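Local coordinates for putative uncharacterized protein (Pseudomonas phage 201phi2-1, PDB 3R4V) that is of unassigned function but belongs to the phage tubulin-like proteins, with guanosine-5'-diphosphate bound in a pocket, at residues 137-142 and 205-209; 193-197 and 266-270; 200-204 and 245-249. One frame throughout, in Å; residues are numbered along the deposited sequence.

Contact 1: residues 137-142 and 205-209; sequences LEAIAV and IPQVC
The backbone N of V208 gives its hydrogen to E138 OE1 over 2.8 Å, with an N-H...O angle of 176°, and it reaches the oxygen nearly along the C-O axis. The bond is thus almost straight at both ends. The glutamate side chain reaches across with CG anti to the backbone N (chi1 -178°) and a bend at chi2, which carries the carboxylate to the start of strand 208-214. The second oxygen, OE2, accepts from a water at 2.9 Å, and the same water accepts from Q207 NE2. E138 and Q207 run side by side in the same direction, carboxylate and amide planes 9° apart, with Q207 CB 3.5 Å from E138 OE1. The far end of the amide is held too, since Q207 OE1 is hydrogen-bonded to S271 OG.

Beneath this partly exposed polar layer the packing is apolar. V208 CG2 lies 3.6 Å from L137 CB and reaches the helix backbone as well, close to E138 N. One helical turn further on, at A141, the loop comes close: A141 CB is 3.5 Å from Q207 CA, and P206 CB sits against A141 O. I148 of strand 148-154 is touched by L137 and A141, and its backbone is hydrogen-bonded to Q207. The arrangement is that of a layered alpha/beta fold: helix 124-144 packs on the sheet where strand 208-214, within the C-terminal tubulin-like family region, runs parallel to strand 148-154.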
loop_
_atom_site.group_PDB
_atom_site.type_symbol
_atom_site.label_atom_id
_atom_site.label_comp_id
_atom_site.label_asym_id
_atom_site.label_seq_id
_atom_site.Cartn_x
_atom_site.Cartn_y
_atom_site.Cartn_z
ATOM N N LEU A 137 -5.363 -6.911 5.675
ATOM C CA LEU A 137 -3.951 -7.247 5.509
ATOM C C LEU A 137 -3.445 -8.079 6.691
ATOM O O LEU A 137 -2.641 -9.006 6.527
ATOM C CB LEU A 137 -3.112 -5.987 5.308
ATOM C CG LEU A 137 -3.489 -5.260 4.012
ATOM C CD1 LEU A 137 -2.706 -3.947 3.912
ATOM C CD2 LEU A 137 -3.268 -6.116 2.746
ATOM N N GLU A 138 -3.953 -7.783 7.879
ATOM C CA GLU A 138 -3.560 -8.553 9.063
ATOM C C GLU A 138 -4.059 -9.992 8.907
ATOM O O GLU A 138 -3.319 -10.944 9.194
ATOM C CB GLU A 138 -4.090 -7.907 10.366
ATOM C CG GLU A 138 -3.693 -8.631 11.675
ATOM C CD GLU A 138 -2.406 -8.092 12.280
ATOM O OE1 GLU A 138 -1.502 -7.681 11.515
ATOM O OE2 GLU A 138 -2.302 -8.047 13.523
ATOM N N ALA A 139 -5.304 -10.156 8.452
ATOM C CA ALA A 139 -5.872 -11.495 8.296
ATOM C C ALA A 139 -5.059 -12.276 7.271
ATOM O O ALA A 139 -4.762 -13.452 7.468
ATOM C CB ALA A 139 -7.348 -11.435 7.883
ATOM N N ILE A 140 -4.681 -11.609 6.186
ATOM C CA ILE A 140 -3.855 -12.250 5.169
ATOM C C ILE A 140 -2.492 -12.656 5.738
ATOM O O ILE A 140 -2.024 -13.774 5.496
ATOM C CB ILE A 140 -3.724 -11.363 3.907
ATOM C CG1 ILE A 140 -5.102 -11.251 3.235
ATOM C CG2 ILE A 140 -2.677 -11.942 2.957
ATOM C CD1 ILE A 140 -5.184 -10.245 2.072
ATOM N N ALA A 141 -1.858 -11.764 6.499
ATOM C CA ALA A 141 -0.573 -12.080 7.121
ATOM C C ALA A 141 -0.694 -13.369 7.941
ATOM O O ALA A 141 0.139 -14.277 7.825
ATOM C CB ALA A 141 -0.094 -10.940 7.990
ATOM N N VAL A 142 -1.743 -13.451 8.750
ATOM C CA VAL A 142 -2.012 -14.671 9.524
ATOM C C VAL A 142 -2.325 -15.918 8.670
ATOM O O VAL A 142 -1.725 -16.981 8.858
ATOM C CB VAL A 142 -3.162 -14.435 10.514
ATOM C CG1 VAL A 142 -3.504 -15.733 11.259
ATOM C CG2 VAL A 142 -2.773 -13.349 11.471
ATOM N N ILE A 205 6.150 -13.592 14.710
ATOM C CA ILE A 205 4.740 -13.661 14.357
ATOM C C ILE A 205 4.517 -12.900 13.060
ATOM O O ILE A 205 4.851 -11.729 12.991
ATOM C CB ILE A 205 3.904 -12.962 15.443
ATOM C CG1 ILE A 205 4.139 -13.625 16.807
ATOM C CG2 ILE A 205 2.425 -12.938 15.057
ATOM C CD1 ILE A 205 3.535 -12.865 17.969
ATOM N N PRO A 206 3.935 -13.554 12.036
ATOM C CA PRO A 206 3.608 -12.818 10.812
ATOM C C PRO A 206 2.405 -11.911 11.043
ATOM O O PRO A 206 1.397 -12.345 11.605
ATOM C CB PRO A 206 3.250 -13.927 9.826
ATOM C CG PRO A 206 2.727 -15.027 10.675
ATOM C CD PRO A 206 3.507 -14.964 11.965
ATOM N N GLN A 207 2.508 -10.666 10.591
ATOM C CA GLN A 207 1.459 -9.686 10.837
ATOM C C GLN A 207 1.731 -8.504 9.922
ATOM O O GLN A 207 2.739 -8.505 9.211
ATOM C CB GLN A 207 1.471 -9.263 12.316
ATOM C CG GLN A 207 2.818 -8.719 12.802
ATOM C CD GLN A 207 2.902 -8.416 14.317
ATOM O OE1 GLN A 207 3.904 -7.882 14.777
ATOM N NE2 GLN A 207 1.862 -8.767 15.083
ATOM N N VAL A 208 0.851 -7.506 9.934
ATOM C CA VAL A 208 1.119 -6.283 9.180
ATOM C C VAL A 208 2.309 -5.564 9.814
ATOM O O VAL A 208 2.325 -5.327 11.024
ATOM C CB VAL A 208 -0.079 -5.338 9.138
ATOM C CG1 VAL A 208 0.307 -4.041 8.420
ATOM C CG2 VAL A 208 -1.224 -5.986 8.389
ATOM N N CYS A 209 3.307 -5.255 8.982
ATOM C CA CYS A 209 4.502 -4.553 9.396
ATOM C C CYS A 209 4.611 -3.268 8.598
ATOM O O CYS A 209 4.058 -3.176 7.511
ATOM C CB CYS A 209 5.731 -5.392 9.062
ATOM S SG CYS A 209 5.811 -6.928 9.976
HETATM O O HOH W 1 -0.687 -10.077 14.827
#

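Contact 2: residues 193-197 and 266-270; sequences NWVRF and HFVIN
The last turn of helix 188-195 rides above strand 264-270 with its backbone well clear of it, V195 CA and I269 CA being the nearest such pair at 7.8 Å, so side chains fill the gap. I269 makes the central contact. Its CD1 stands over one face of the W194 indole, 3.7 Å from the centroid of the five-membered ring and 26° off the ring normal, a CH-pi contact whose closest ring atom is CE2 at 3.4 Å. The methyl is offset toward the rim and also reaches V195 CG2.

W194 holds its indole out over the strand because CG is anti to the backbone N (chi1 162°). CZ2 then rests 3.5 Å from F267 CB, while NE1 makes a weak hydrogen bond of 3.3 Å to F267 O, bent to 126° at the hydrogen. NE1 has a further hydrogen-bond partner outside the two segments, consistent with the bent bond being a secondary one. This is helix-on-sheet packing inside the tubulin-like C-terminal region, where strand 264-270 runs antiparallel between strands 208-214 and 228-233; L211 and L230 of those neighbours also touch W194. Beyond the helix end, where R196 leaves helical geometry, F197 CE2 meets I269 CG2 obliquely at 4.0 Å. C209 of strand 208-214 and V149 of strand 148-154 also touch I269.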
loop_
_atom_site.group_PDB
_atom_site.type_symbol
_atom_site.label_atom_id
_atom_site.label_comp_id
_atom_site.label_asym_id
_atom_site.label_seq_id
_atom_site.Cartn_x
_atom_site.Cartn_y
_atom_site.Cartn_z
ATOM N N ASN A 193 14.838 -12.788 2.162
ATOM C CA ASN A 193 14.896 -13.054 3.595
ATOM C C ASN A 193 14.769 -11.819 4.480
ATOM O O ASN A 193 14.530 -11.943 5.686
ATOM C CB ASN A 193 16.134 -13.864 3.947
ATOM C CG ASN A 193 16.022 -15.298 3.480
ATOM O OD1 ASN A 193 15.038 -15.986 3.781
ATOM N ND2 ASN A 193 17.000 -15.745 2.711
ATOM N N TRP A 194 14.932 -10.640 3.885
ATOM C CA TRP A 194 14.668 -9.394 4.578
ATOM C C TRP A 194 13.173 -9.213 4.767
ATOM O O TRP A 194 12.712 -8.932 5.870
ATOM C CB TRP A 194 15.241 -8.208 3.787
ATOM C CG TRP A 194 14.688 -6.855 4.140
ATOM C CD1 TRP A 194 14.839 -6.183 5.318
ATOM C CD2 TRP A 194 13.917 -6.002 3.285
ATOM N NE1 TRP A 194 14.202 -4.956 5.248
ATOM C CE2 TRP A 194 13.628 -4.826 4.010
ATOM C CE3 TRP A 194 13.437 -6.123 1.977
ATOM C CZ2 TRP A 194 12.878 -3.778 3.472
ATOM C CZ3 TRP A 194 12.695 -5.079 1.437
ATOM C CH2 TRP A 194 12.423 -3.924 2.182
ATOM N N VAL A 195 12.412 -9.365 3.687
ATOM C CA VAL A 195 10.988 -9.037 3.738
ATOM C C VAL A 195 10.114 -10.223 4.179
ATOM O O VAL A 195 9.062 -10.029 4.810
ATOM C CB VAL A 195 10.494 -8.430 2.396
ATOM C CG1 VAL A 195 10.440 -9.487 1.293
ATOM C CG2 VAL A 195 9.145 -7.781 2.596
ATOM N N ARG A 196 10.556 -11.442 3.864
ATOM C CA ARG A 196 9.900 -12.667 4.334
ATOM C C ARG A 196 10.631 -13.198 5.574
ATOM O O ARG A 196 11.040 -14.363 5.618
ATOM C CB ARG A 196 9.920 -13.736 3.242
ATOM C CG ARG A 196 9.195 -13.361 1.943
ATOM C CD ARG A 196 9.299 -14.522 0.922
ATOM N NE ARG A 196 8.737 -15.746 1.487
ATOM C CZ ARG A 196 7.447 -16.050 1.438
ATOM N NH1 ARG A 196 6.609 -15.243 0.803
ATOM N NH2 ARG A 196 6.995 -17.157 2.007
ATOM N N PHE A 197 10.812 -12.336 6.572
ATOM C CA PHE A 197 11.697 -12.664 7.689
ATOM C C PHE A 197 11.226 -13.845 8.540
ATOM O O PHE A 197 12.033 -14.478 9.198
ATOM C CB PHE A 197 12.001 -11.435 8.558
ATOM C CG PHE A 197 10.777 -10.763 9.127
ATOM C CD1 PHE A 197 10.189 -11.238 10.295
ATOM C CD2 PHE A 197 10.221 -9.651 8.499
ATOM C CE1 PHE A 197 9.059 -10.633 10.829
ATOM C CE2 PHE A 197 9.097 -9.027 9.030
ATOM C CZ PHE A 197 8.515 -9.513 10.196
ATOM N N HIS A 266 18.230 3.308 3.906
ATOM C CA HIS A 266 17.947 2.226 4.849
ATOM C C HIS A 266 16.490 1.854 4.773
ATOM O O HIS A 266 15.624 2.719 4.867
ATOM C CB HIS A 266 18.284 2.663 6.274
ATOM C CG HIS A 266 19.668 3.227 6.410
ATOM N ND1 HIS A 266 20.784 2.433 6.570
ATOM C CD2 HIS A 266 20.117 4.502 6.375
ATOM C CE1 HIS A 266 21.859 3.196 6.638
ATOM N NE2 HIS A 266 21.484 4.457 6.517
ATOM N N PHE A 267 16.228 0.562 4.619
ATOM C CA PHE A 267 14.864 0.057 4.500
ATOM C C PHE A 267 14.608 -0.756 5.755
ATOM O O PHE A 267 15.125 -1.872 5.894
ATOM C CB PHE A 267 14.769 -0.820 3.254
ATOM C CG PHE A 267 15.143 -0.106 1.972
ATOM C CD1 PHE A 267 16.474 0.026 1.595
ATOM C CD2 PHE A 267 14.172 0.436 1.157
ATOM C CE1 PHE A 267 16.817 0.679 0.419
ATOM C CE2 PHE A 267 14.506 1.093 -0.021
ATOM C CZ PHE A 267 15.828 1.221 -0.390
ATOM N N VAL A 268 13.867 -0.183 6.688
ATOM C CA VAL A 268 13.719 -0.794 8.004
ATOM C C VAL A 268 12.293 -1.257 8.201
ATOM O O VAL A 268 11.358 -0.493 7.996
ATOM C CB VAL A 268 14.066 0.197 9.106
ATOM C CG1 VAL A 268 14.165 -0.531 10.459
ATOM C CG2 VAL A 268 15.381 0.917 8.771
ATOM N N ILE A 269 12.130 -2.522 8.565
ATOM C CA ILE A 269 10.802 -3.082 8.801
ATOM C C ILE A 269 10.589 -3.216 10.314
ATOM O O ILE A 269 11.429 -3.773 11.005
ATOM C CB ILE A 269 10.656 -4.470 8.116
ATOM C CG1 ILE A 269 10.855 -4.346 6.602
ATOM C CG2 ILE A 269 9.297 -5.123 8.453
ATOM C CD1 ILE A 269 10.860 -5.659 5.852
ATOM N N ASN A 270 9.462 -2.713 10.821
ATOM C CA ASN A 270 9.062 -2.978 12.199
ATOM C C ASN A 270 7.567 -3.234 12.207
ATOM O O ASN A 270 6.977 -3.321 11.140
ATOM C CB ASN A 270 9.432 -1.828 13.132
ATOM C CG ASN A 270 8.561 -0.615 12.954
ATOM O OD1 ASN A 270 7.847 -0.480 11.955
ATOM N ND2 ASN A 270 8.623 0.298 13.923
#

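Contact 3: residues 200-204 and 245-249; sequences KHNYL and PIYRK
A type I beta turn from H201 to L204, in the loop between helix 188-195 and strand 208-214, faces the approach to strand 247-252, which forms one outer edge of the sheet within this chain. The turn is closed by L204 N to H201 O at 3.1 Å. Across the contact a single methyl does most of the touching: I246 CG2 lies over one face of the H201 imidazole, 3.6 Å from its centroid and 22° off the normal, a CH-pi contact displaced toward the rim on the ND1-CE1 side. The same methyl is 3.2 Å from Y203 OH, approaching near the plane of the phenol ring at its edge.

Within this loop of the tubulin-like C-terminal region the two rings are tied to each other. H201 ND1 and Y203 OH share a hydrogen bond of 3.0 Å, which helps set the rotation of the imidazole; chi1 of 56° sends the tyrosine ring back between its N and carbonyl carbon, within range of the histidine. On the same side of the imidazole as the methyl, Y247 CB lies 4.3 Å from H201 NE2, which in turn sits at the edge of the Y247 ring, near its plane. Y247 OH accepts from K249 NZ at 3.2 Å, and that amine also forms a salt bridge with D190 of helix 188-195.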
loop_
_atom_site.group_PDB
_atom_site.type_symbol
_atom_site.label_atom_id
_atom_site.label_comp_id
_atom_site.label_asym_id
_atom_site.label_seq_id
_atom_site.Cartn_x
_atom_site.Cartn_y
_atom_site.Cartn_z
ATOM N N LYS A 200 12.788 -17.812 8.000
ATOM C CA LYS A 200 13.934 -18.354 8.729
ATOM C C LYS A 200 13.894 -18.052 10.228
ATOM O O LYS A 200 14.580 -18.706 11.016
ATOM C CB LYS A 200 15.243 -17.846 8.122
ATOM C CG LYS A 200 15.413 -18.217 6.661
ATOM C CD LYS A 200 16.802 -17.872 6.154
ATOM C CE LYS A 200 17.040 -18.469 4.774
ATOM N NZ LYS A 200 18.428 -18.219 4.280
ATOM N N HIS A 201 13.105 -17.053 10.615
ATOM C CA HIS A 201 12.916 -16.717 12.024
ATOM C C HIS A 201 11.513 -17.127 12.437
ATOM O O HIS A 201 10.617 -16.292 12.580
ATOM C CB HIS A 201 13.170 -15.228 12.271
ATOM C CG HIS A 201 14.574 -14.804 11.967
ATOM N ND1 HIS A 201 15.603 -14.929 12.878
ATOM C CD2 HIS A 201 15.125 -14.277 10.848
ATOM C CE1 HIS A 201 16.725 -14.489 12.335
ATOM N NE2 HIS A 201 16.463 -14.088 11.104
ATOM N N ASN A 202 11.347 -18.431 12.628
ATOM C CA ASN A 202 10.052 -19.055 12.877
ATOM C C ASN A 202 9.407 -18.686 14.209
ATOM O O ASN A 202 8.220 -18.930 14.414
ATOM C CB ASN A 202 10.197 -20.576 12.795
ATOM C CG ASN A 202 11.350 -21.092 13.631
ATOM O OD1 ASN A 202 11.211 -21.313 14.834
ATOM N ND2 ASN A 202 12.503 -21.282 12.997
ATOM N N TYR A 203 10.190 -18.110 15.114
ATOM C CA TYR A 203 9.676 -17.724 16.427
ATOM C C TYR A 203 8.972 -16.353 16.357
ATOM O O TYR A 203 8.337 -15.924 17.325
ATOM C CB TYR A 203 10.810 -17.681 17.448
ATOM C CG TYR A 203 11.902 -16.763 16.999
ATOM C CD1 TYR A 203 11.913 -15.429 17.388
ATOM C CD2 TYR A 203 12.898 -17.213 16.138
ATOM C CE1 TYR A 203 12.897 -14.567 16.948
ATOM C CE2 TYR A 203 13.891 -16.363 15.697
ATOM C CZ TYR A 203 13.875 -15.040 16.100
ATOM O OH TYR A 203 14.846 -14.183 15.669
ATOM N N LEU A 204 9.091 -15.670 15.216
ATOM C CA LEU A 204 8.418 -14.388 15.014
ATOM C C LEU A 204 7.003 -14.575 14.461
ATOM O O LEU A 204 6.699 -15.584 13.832
ATOM C CB LEU A 204 9.238 -13.479 14.089
ATOM C CG LEU A 204 10.582 -13.018 14.667
ATOM C CD1 LEU A 204 11.380 -12.220 13.648
ATOM C CD2 LEU A 204 10.379 -12.206 15.946
ATOM N N PRO A 245 18.138 -4.707 14.983
ATOM C CA PRO A 245 17.216 -5.601 14.278
ATOM C C PRO A 245 17.629 -7.059 14.424
ATOM O O PRO A 245 18.785 -7.352 14.738
ATOM C CB PRO A 245 17.373 -5.172 12.822
ATOM C CG PRO A 245 18.760 -4.653 12.743
ATOM C CD PRO A 245 19.010 -3.970 14.053
ATOM N N ILE A 246 16.673 -7.953 14.204
ATOM C CA ILE A 246 16.904 -9.384 14.208
ATOM C C ILE A 246 17.635 -9.811 12.947
ATOM O O ILE A 246 18.439 -10.743 12.965
ATOM C CB ILE A 246 15.574 -10.150 14.274
ATOM C CG1 ILE A 246 14.863 -9.875 15.598
ATOM C CG2 ILE A 246 15.804 -11.643 14.061
ATOM C CD1 ILE A 246 15.734 -10.134 16.807
ATOM N N TYR A 247 17.341 -9.133 11.843
ATOM C CA TYR A 247 17.968 -9.451 10.568
ATOM C C TYR A 247 18.533 -8.165 9.992
ATOM O O TYR A 247 17.879 -7.134 10.023
ATOM C CB TYR A 247 16.942 -10.069 9.608
ATOM C CG TYR A 247 17.466 -10.306 8.203
ATOM C CD1 TYR A 247 17.993 -11.542 7.831
ATOM C CD2 TYR A 247 17.419 -9.300 7.247
ATOM C CE1 TYR A 247 18.468 -11.762 6.552
ATOM C CE2 TYR A 247 17.896 -9.508 5.962
ATOM C CZ TYR A 247 18.412 -10.742 5.619
ATOM O OH TYR A 247 18.882 -10.955 4.344
ATOM N N ARG A 248 19.756 -8.224 9.479
ATOM C CA ARG A 248 20.435 -7.047 8.949
ATOM C C ARG A 248 21.267 -7.433 7.726
ATOM O O ARG A 248 21.988 -8.431 7.780
ATOM C CB ARG A 248 21.347 -6.479 10.041
ATOM C CG ARG A 248 22.466 -5.578 9.557
ATOM C CD ARG A 248 23.662 -5.616 10.514
ATOM N NE ARG A 248 23.290 -5.394 11.910
ATOM C CZ ARG A 248 23.070 -4.196 12.445
ATOM N NH1 ARG A 248 23.175 -3.108 11.696
ATOM N NH2 ARG A 248 22.738 -4.085 13.725
ATOM N N LYS A 249 21.187 -6.647 6.654
ATOM C CA LYS A 249 22.024 -6.855 5.468
ATOM C C LYS A 249 22.439 -5.526 4.852
ATOM O O LYS A 249 21.727 -4.530 4.956
ATOM C CB LYS A 249 21.302 -7.690 4.405
ATOM C CG LYS A 249 21.463 -9.183 4.565
ATOM C CD LYS A 249 22.836 -9.653 4.114
ATOM C CE LYS A 249 23.131 -11.039 4.670
ATOM N NZ LYS A 249 21.944 -11.941 4.562
#

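The three contacts follow one piece of chain, from helix 188-195 through its loop into strand 208-214, and all reach the same mixed sheet. Contact 2 is wholly buried and depends on apolar and aromatic packing, its one hydrogen bond being weak. Contact 1 is partly buried: a straight bond and a bridging water lie above an apolar floor. Contact 3 is at the surface; its two segments meet by packing and a CH-pi contact, and the side-chain bond H201-Y203 lies within one. Contacts 1 and 2 meet where C209 packs on I269 and F197; contacts 2 and 3 meet through W194 against Y247 and F197 against L204. Contacts 1 and 3 adjoin only in sequence, at residues 204 and 205.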